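One contact in two related proteins. Structure 1 is 2-oxo-1,2-dihydroquinoline 8-monooxygenase, oxygenase component from Pseudomonas putida, which probably hydroxylates 2-oxo-1,2-dihydroquinoline at carbon 8, as the oxygenase component of a Rieske-type monooxygenase system carrying a [2Fe-2S] cluster: PDB 1Z03 (chain A, 1.80 Å), residues Cys84-Val89 and Trp106-Thr111. Structure 2 is terminal oxygenase component of carbazole 1,9a-dioxygenase from Nocardioides aromaticivorans: PDB 3GCF (chain B, 2.30 Å), residues Cys75-Val80 and Trp97-Thr102. Both blocks share one frame: the second was fitted to the first on N, CA, C and O of the twelve residues, RMSD 0.27 Å. Numbering follows each deposited sequence.

Structure 1 (1Z03); sequences CLHRGV and WYHGFT. With FES (Fe2/s2 (inorganic) cluster), chain C.
Leu85 and Phe110 meet on one flank of the Rieske [2Fe-2S] cluster, where the loop 84-89 faces 106-111, a turn running into strand 110-113. Followed outward, Phe110 CB lies 3.9 Å from Cys84 SG, CG faces S1 of the cluster, and CD1 comes to 3.3 Å from S1. CD2 meets His86 CB and Leu85 CD1, CE2 touches Leu85 CD1 at 3.7 Å, CE1 meets His86 CG, and CZ reaches His86 CD2 at 3.6 Å. Leucine suits this buried rim because its branched end brings an apolar methyl to the ring edge. Phenyl and imidazole form an offset stack, planes 18° apart, with His86 CB over the phenyl face; the flat ring probably keeps solvent from S1. His86 and His108 bind one iron through ND1, Cys84 with Cys105 the other. His86 NE2, the nitrogen not on iron, is hydrogen-bonded to Asp391 of the second subunit. With SG anti to the backbone N (chi1 -178°), Cys84 reaches its iron and accepts the N-H of His86. Val89 CB packs on Trp106 CZ2 at 4.1 Å.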
loop_
_atom_site.group_PDB
_atom_site.type_symbol
_atom_site.label_atom_id
_atom_site.label_comp_id
_atom_site.label_asym_id
_atom_site.label_seq_id
_atom_site.Cartn_x
_atom_site.Cartn_y
_atom_site.Cartn_z
ATOM N N CYS A 84 -22.995 11.632 2.325
ATOM C CA CYS A 84 -24.433 11.459 2.324
ATOM C C CYS A 84 -24.779 10.621 3.541
ATOM O O CYS A 84 -24.201 9.561 3.745
ATOM C CB CYS A 84 -24.885 10.735 1.063
ATOM S SG CYS A 84 -26.675 10.532 0.984
ATOM N N LEU A 85 -25.726 11.083 4.347
ATOM C CA LEU A 85 -26.103 10.340 5.539
ATOM C C LEU A 85 -26.850 9.042 5.225
ATOM O O LEU A 85 -27.065 8.217 6.114
ATOM C CB LEU A 85 -26.929 11.234 6.478
ATOM C CG LEU A 85 -28.252 11.865 6.019
ATOM C CD1 LEU A 85 -29.404 10.857 6.145
ATOM C CD2 LEU A 85 -28.547 13.080 6.896
ATOM N N HIS A 86 -27.240 8.846 3.966
ATOM C CA HIS A 86 -27.946 7.619 3.607
ATOM C C HIS A 86 -26.978 6.443 3.651
ATOM O O HIS A 86 -27.055 5.604 4.550
ATOM C CB HIS A 86 -28.549 7.706 2.202
ATOM C CG HIS A 86 -29.304 6.475 1.793
ATOM N ND1 HIS A 86 -29.289 5.983 0.505
ATOM C CD2 HIS A 86 -30.119 5.653 2.497
ATOM C CE1 HIS A 86 -30.061 4.914 0.430
ATOM N NE2 HIS A 86 -30.577 4.692 1.627
ATOM N N ARG A 87 -26.071 6.386 2.677
ATOM C CA ARG A 87 -25.108 5.296 2.609
ATOM C C ARG A 87 -23.644 5.692 2.441
ATOM O O ARG A 87 -22.832 4.945 1.878
ATOM C CB ARG A 87 -25.554 4.291 1.546
ATOM C CG ARG A 87 -26.901 3.680 1.937
ATOM C CD ARG A 87 -27.249 2.438 1.151
ATOM N NE ARG A 87 -26.351 1.327 1.444
ATOM C CZ ARG A 87 -26.515 0.105 0.954
ATOM N NH1 ARG A 87 -25.656 -0.859 1.254
ATOM N NH2 ARG A 87 -27.551 -0.154 0.169
ATOM N N GLY A 88 -23.330 6.881 2.951
ATOM C CA GLY A 88 -21.974 7.400 2.974
ATOM C C GLY A 88 -21.144 7.735 1.753
ATOM O O GLY A 88 -19.915 7.765 1.874
ATOM N N VAL A 89 -21.751 7.980 0.594
ATOM C CA VAL A 89 -20.939 8.334 -0.564
ATOM C C VAL A 89 -20.616 9.818 -0.485
ATOM O O VAL A 89 -21.300 10.565 0.209
ATOM C CB VAL A 89 -21.665 8.057 -1.900
ATOM C CG1 VAL A 89 -22.091 6.610 -1.958
ATOM C CG2 VAL A 89 -22.853 8.973 -2.058
ATOM N N TRP A 106 -26.090 12.134 -5.784
ATOM C CA TRP A 106 -26.316 11.561 -7.111
ATOM C C TRP A 106 -26.737 10.089 -7.111
ATOM O O TRP A 106 -27.176 9.565 -8.134
ATOM C CB TRP A 106 -25.034 11.699 -7.939
ATOM C CG TRP A 106 -23.800 11.351 -7.132
ATOM C CD1 TRP A 106 -23.106 12.180 -6.283
ATOM C CD2 TRP A 106 -23.161 10.072 -7.049
ATOM N NE1 TRP A 106 -22.077 11.488 -5.678
ATOM C CE2 TRP A 106 -22.090 10.194 -6.129
ATOM C CE3 TRP A 106 -23.389 8.832 -7.663
ATOM C CZ2 TRP A 106 -21.248 9.121 -5.808
ATOM C CZ3 TRP A 106 -22.555 7.767 -7.345
ATOM C CH2 TRP A 106 -21.495 7.921 -6.422
ATOM N N TYR A 107 -26.604 9.423 -5.969
ATOM C CA TYR A 107 -26.932 8.004 -5.886
ATOM C C TYR A 107 -28.414 7.686 -5.679
ATOM O O TYR A 107 -29.038 7.089 -6.555
ATOM C CB TYR A 107 -26.096 7.356 -4.781
ATOM C CG TYR A 107 -25.821 5.883 -4.972
ATOM C CD1 TYR A 107 -24.925 5.212 -4.136
ATOM C CD2 TYR A 107 -26.441 5.159 -5.987
ATOM C CE1 TYR A 107 -24.650 3.856 -4.309
ATOM C CE2 TYR A 107 -26.179 3.799 -6.170
ATOM C CZ TYR A 107 -25.280 3.153 -5.329
ATOM O OH TYR A 107 -24.994 1.812 -5.506
ATOM N N HIS A 108 -28.981 8.055 -4.531
ATOM C CA HIS A 108 -30.392 7.766 -4.300
ATOM C C HIS A 108 -31.249 9.010 -4.123
ATOM O O HIS A 108 -32.400 8.909 -3.705
ATOM C CB HIS A 108 -30.596 6.845 -3.090
ATOM C CG HIS A 108 -29.795 5.577 -3.135
ATOM N ND1 HIS A 108 -28.566 5.446 -2.519
ATOM C CD2 HIS A 108 -30.052 4.379 -3.713
ATOM C CE1 HIS A 108 -28.103 4.224 -2.713
ATOM N NE2 HIS A 108 -28.985 3.556 -3.435
ATOM N N GLY A 109 -30.694 10.182 -4.418
ATOM C CA GLY A 109 -31.481 11.401 -4.328
ATOM C C GLY A 109 -31.631 12.182 -3.030
ATOM O O GLY A 109 -32.350 13.180 -3.024
ATOM N N PHE A 110 -30.995 11.762 -1.939
ATOM C CA PHE A 110 -31.108 12.522 -0.697
ATOM C C PHE A 110 -30.675 13.951 -0.999
ATOM O O PHE A 110 -29.634 14.171 -1.606
ATOM C CB PHE A 110 -30.223 11.923 0.391
ATOM C CG PHE A 110 -30.876 10.809 1.152
ATOM C CD1 PHE A 110 -31.558 9.793 0.482
ATOM C CD2 PHE A 110 -30.790 10.754 2.541
ATOM C CE1 PHE A 110 -32.141 8.736 1.189
ATOM C CE2 PHE A 110 -31.374 9.696 3.259
ATOM C CZ PHE A 110 -32.048 8.688 2.580
ATOM N N THR A 111 -31.480 14.916 -0.570
ATOM C CA THR A 111 -31.217 16.324 -0.845
ATOM C C THR A 111 -31.079 17.160 0.421
ATOM O O THR A 111 -31.932 17.103 1.309
ATOM C CB THR A 111 -32.348 16.875 -1.715
ATOM O OG1 THR A 111 -32.445 16.068 -2.896
ATOM C CG2 THR A 111 -32.103 18.321 -2.079
HETATM FE FE1 FES C . -28.125 6.968 -0.978
HETATM FE FE2 FES C . -26.753 9.223 -0.921
HETATM S S1 FES C . -28.926 8.993 -1.370
HETATM S S2 FES C . -25.917 7.172 -0.621
#

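Structure 2 (3GCF); sequences CAHRGV and WYHGWT. With FES (Fe2/s2 (inorganic) cluster), chain D.
Beside the cluster, the single methyl of Ala76, its CB, meets the indole rim at Trp101 CZ3, 4.2 Å away. Followed outward, Trp101 CB lies 4.2 Å from Cys75 SG, CG faces S1 of the cluster, and CD1 comes to 3.3 Å from S1. NE1 stands near S1 and His77 ND1; CD2, CE2 and CE3 meet His77 CB. CZ3 also meets the backbone N of His77, CZ2 reaches His77 CD2 at 3.6 Å, and CH2, at the far end, lies 3.8 Å from His77 CB. The six-membered ring and the imidazole form an offset stack, planes 15° apart, with His77 CB over the indole face; the flat indole probably keeps solvent from S1. His77 and His99 bind one iron through ND1, Cys75 with Cys96 the other. His77 NE2, the nitrogen not on iron, is hydrogen-bonded to Asp363 of the second subunit. Val80 CB packs on Trp97 CZ2 at 3.6 Å. With SG anti to the backbone N (chi1 -173°), Cys75 reaches its iron and accepts the N-H of His77.

How the two compare
From structure 1 to structure 2 two touching residues change together, one shrinking and the other growing. Leu85(A) becomes Ala76(B): the CB atoms coincide within the error, but CG, CD1 and CD2 of Leu85(A) have no counterpart in Ala76(B), and no well-ordered atom given for structure 2 stands in their place. Across from it Phe110(A) becomes Trp101(B), again from a common CB position. Much of the phenyl outline is kept by the indole: CE1 of Phe110(A) and NE1 of Trp101(B) stand 0.5 Å apart after superposition, and CZ of Phe110(A) lies 0.9 Å apart from CZ2 of Trp101(B). The new atom is CH2 of Trp101(B), where no well-ordered atom given for structure 1 stands. Leu85(A) touches Phe110(A), and Ala76(B) still touches Trp101(B); the atoms that go and come look complementary in bulk, although two crystals cannot prove that one exchange allowed the other. Around them Cys84(A) and Val89(A) keep their places in Cys75(B) and Val80(B), and the hydrogen bond from His86(A) N to Cys84(A) SG recurs as His77(B) N to Cys75(B) SG. On the other flank Trp106(A) shifts within its rotamer to Trp97(B): the CH2 atoms stand 1.6 Å apart after superposition, CZ2 of Trp97(B) comes near the former place of CH2 of Trp106(A), and Trp106(A) CZ2 packs on Val89(A) CB as Trp97(B) CZ2 does on Val80(B) CB.

Structure 2 (3GCF)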
loop_
_atom_site.group_PDB
_atom_site.type_symbol
_atom_site.label_atom_id
_atom_site.label_comp_id
_atom_site.label_asym_id
_atom_site.label_seq_id
_atom_site.Cartn_x
_atom_site.Cartn_y
_atom_site.Cartn_z
ATOM N N CYS B 75 -22.835 11.486 2.213
ATOM C CA CYS B 75 -24.277 11.348 2.347
ATOM C C CYS B 75 -24.622 10.586 3.626
ATOM O O CYS B 75 -23.902 9.672 4.033
ATOM C CB CYS B 75 -24.830 10.606 1.125
ATOM S SG CYS B 75 -26.629 10.513 1.023
ATOM N N ALA B 76 -25.729 10.960 4.257
ATOM C CA ALA B 76 -26.160 10.299 5.484
ATOM C C ALA B 76 -26.736 8.908 5.207
ATOM O O ALA B 76 -26.771 8.057 6.097
ATOM C CB ALA B 76 -27.205 11.158 6.196
ATOM N N HIS B 77 -27.189 8.680 3.977
ATOM C CA HIS B 77 -27.785 7.396 3.605
ATOM C C HIS B 77 -26.768 6.250 3.615
ATOM O O HIS B 77 -26.768 5.419 4.524
ATOM C CB HIS B 77 -28.428 7.506 2.219
ATOM C CG HIS B 77 -29.149 6.267 1.786
ATOM N ND1 HIS B 77 -29.366 5.960 0.459
ATOM C CD2 HIS B 77 -29.744 5.284 2.502
ATOM C CE1 HIS B 77 -30.063 4.841 0.377
ATOM N NE2 HIS B 77 -30.307 4.411 1.603
ATOM N N ARG B 78 -25.903 6.199 2.603
ATOM C CA ARG B 78 -24.901 5.143 2.542
ATOM C C ARG B 78 -23.466 5.678 2.507
ATOM O O ARG B 78 -22.561 5.038 1.971
ATOM C CB ARG B 78 -25.168 4.225 1.345
ATOM C CG ARG B 78 -26.546 3.562 1.384
ATOM C CD ARG B 78 -26.666 2.473 0.319
ATOM N NE ARG B 78 -25.704 1.403 0.566
ATOM C CZ ARG B 78 -26.029 0.135 0.795
ATOM N NH1 ARG B 78 -27.303 -0.241 0.806
ATOM N NH2 ARG B 78 -25.075 -0.754 1.034
ATOM N N GLY B 79 -23.281 6.866 3.071
ATOM C CA GLY B 79 -21.963 7.469 3.178
ATOM C C GLY B 79 -21.155 7.869 1.961
ATOM O O GLY B 79 -19.985 8.213 2.114
ATOM N N VAL B 80 -21.732 7.847 0.764
ATOM C CA VAL B 80 -20.949 8.231 -0.405
ATOM C C VAL B 80 -20.668 9.730 -0.457
ATOM O O VAL B 80 -21.433 10.541 0.066
ATOM C CB VAL B 80 -21.643 7.835 -1.737
ATOM C CG1 VAL B 80 -21.904 6.334 -1.769
ATOM C CG2 VAL B 80 -22.933 8.626 -1.913
ATOM N N TRP B 97 -26.069 12.020 -5.731
ATOM C CA TRP B 97 -26.162 11.371 -7.032
ATOM C C TRP B 97 -26.679 9.932 -6.971
ATOM O O TRP B 97 -27.064 9.372 -7.996
ATOM C CB TRP B 97 -24.782 11.334 -7.697
ATOM C CG TRP B 97 -23.726 10.688 -6.821
ATOM C CD1 TRP B 97 -22.879 11.321 -5.954
ATOM C CD2 TRP B 97 -23.452 9.283 -6.690
ATOM N NE1 TRP B 97 -22.095 10.399 -5.291
ATOM C CE2 TRP B 97 -22.428 9.143 -5.723
ATOM C CE3 TRP B 97 -23.976 8.128 -7.292
ATOM C CZ2 TRP B 97 -21.916 7.892 -5.344
ATOM C CZ3 TRP B 97 -23.469 6.887 -6.914
ATOM C CH2 TRP B 97 -22.449 6.779 -5.950
ATOM N N TYR B 98 -26.685 9.330 -5.787
ATOM C CA TYR B 98 -27.094 7.932 -5.668
ATOM C C TYR B 98 -28.601 7.668 -5.572
ATOM O O TYR B 98 -29.154 6.995 -6.442
ATOM C CB TYR B 98 -26.352 7.287 -4.490
ATOM C CG TYR B 98 -26.112 5.796 -4.631
ATOM C CD1 TYR B 98 -26.302 5.144 -5.854
ATOM C CD2 TYR B 98 -25.712 5.032 -3.536
ATOM C CE1 TYR B 98 -26.104 3.766 -5.975
ATOM C CE2 TYR B 98 -25.512 3.658 -3.648
ATOM C CZ TYR B 98 -25.712 3.030 -4.868
ATOM O OH TYR B 98 -25.536 1.665 -4.970
ATOM N N HIS B 99 -29.263 8.175 -4.531
ATOM C CA HIS B 99 -30.708 7.975 -4.381
ATOM C C HIS B 99 -31.461 9.304 -4.297
ATOM O O HIS B 99 -32.632 9.339 -3.914
ATOM C CB HIS B 99 -31.042 7.151 -3.128
ATOM C CG HIS B 99 -30.302 5.854 -3.029
ATOM N ND1 HIS B 99 -29.045 5.757 -2.474
ATOM C CD2 HIS B 99 -30.644 4.601 -3.410
ATOM C CE1 HIS B 99 -28.645 4.497 -2.516
ATOM N NE2 HIS B 99 -29.597 3.776 -3.080
ATOM N N GLY B 100 -30.781 10.399 -4.627
ATOM C CA GLY B 100 -31.430 11.700 -4.598
ATOM C C GLY B 100 -31.687 12.383 -3.261
ATOM O O GLY B 100 -32.438 13.356 -3.210
ATOM N N TRP B 101 -31.103 11.898 -2.171
ATOM C CA TRP B 101 -31.323 12.579 -0.897
ATOM C C TRP B 101 -30.814 14.009 -1.087
ATOM O O TRP B 101 -29.700 14.219 -1.571
ATOM C CB TRP B 101 -30.572 11.873 0.233
ATOM C CG TRP B 101 -31.257 10.622 0.715
ATOM C CD1 TRP B 101 -32.028 9.764 -0.026
ATOM C CD2 TRP B 101 -31.179 10.053 2.031
ATOM N NE1 TRP B 101 -32.430 8.699 0.745
ATOM C CE2 TRP B 101 -31.923 8.850 2.011
ATOM C CE3 TRP B 101 -30.550 10.442 3.223
ATOM C CZ2 TRP B 101 -32.055 8.031 3.139
ATOM C CZ3 TRP B 101 -30.681 9.627 4.345
ATOM C CH2 TRP B 101 -31.429 8.433 4.292
ATOM N N THR B 102 -31.637 14.985 -0.717
ATOM C CA THR B 102 -31.296 16.391 -0.901
ATOM C C THR B 102 -31.199 17.143 0.418
ATOM O O THR B 102 -32.079 17.050 1.276
ATOM C CB THR B 102 -32.338 17.048 -1.824
ATOM O OG1 THR B 102 -32.424 16.283 -3.032
ATOM C CG2 THR B 102 -31.947 18.477 -2.171
HETATM FE FE1 FES D . -26.859 9.351 -0.969
HETATM FE FE2 FES D . -28.352 7.098 -1.020
HETATM S S1 FES D . -29.057 9.153 -1.381
HETATM S S2 FES D . -26.097 7.313 -0.559
#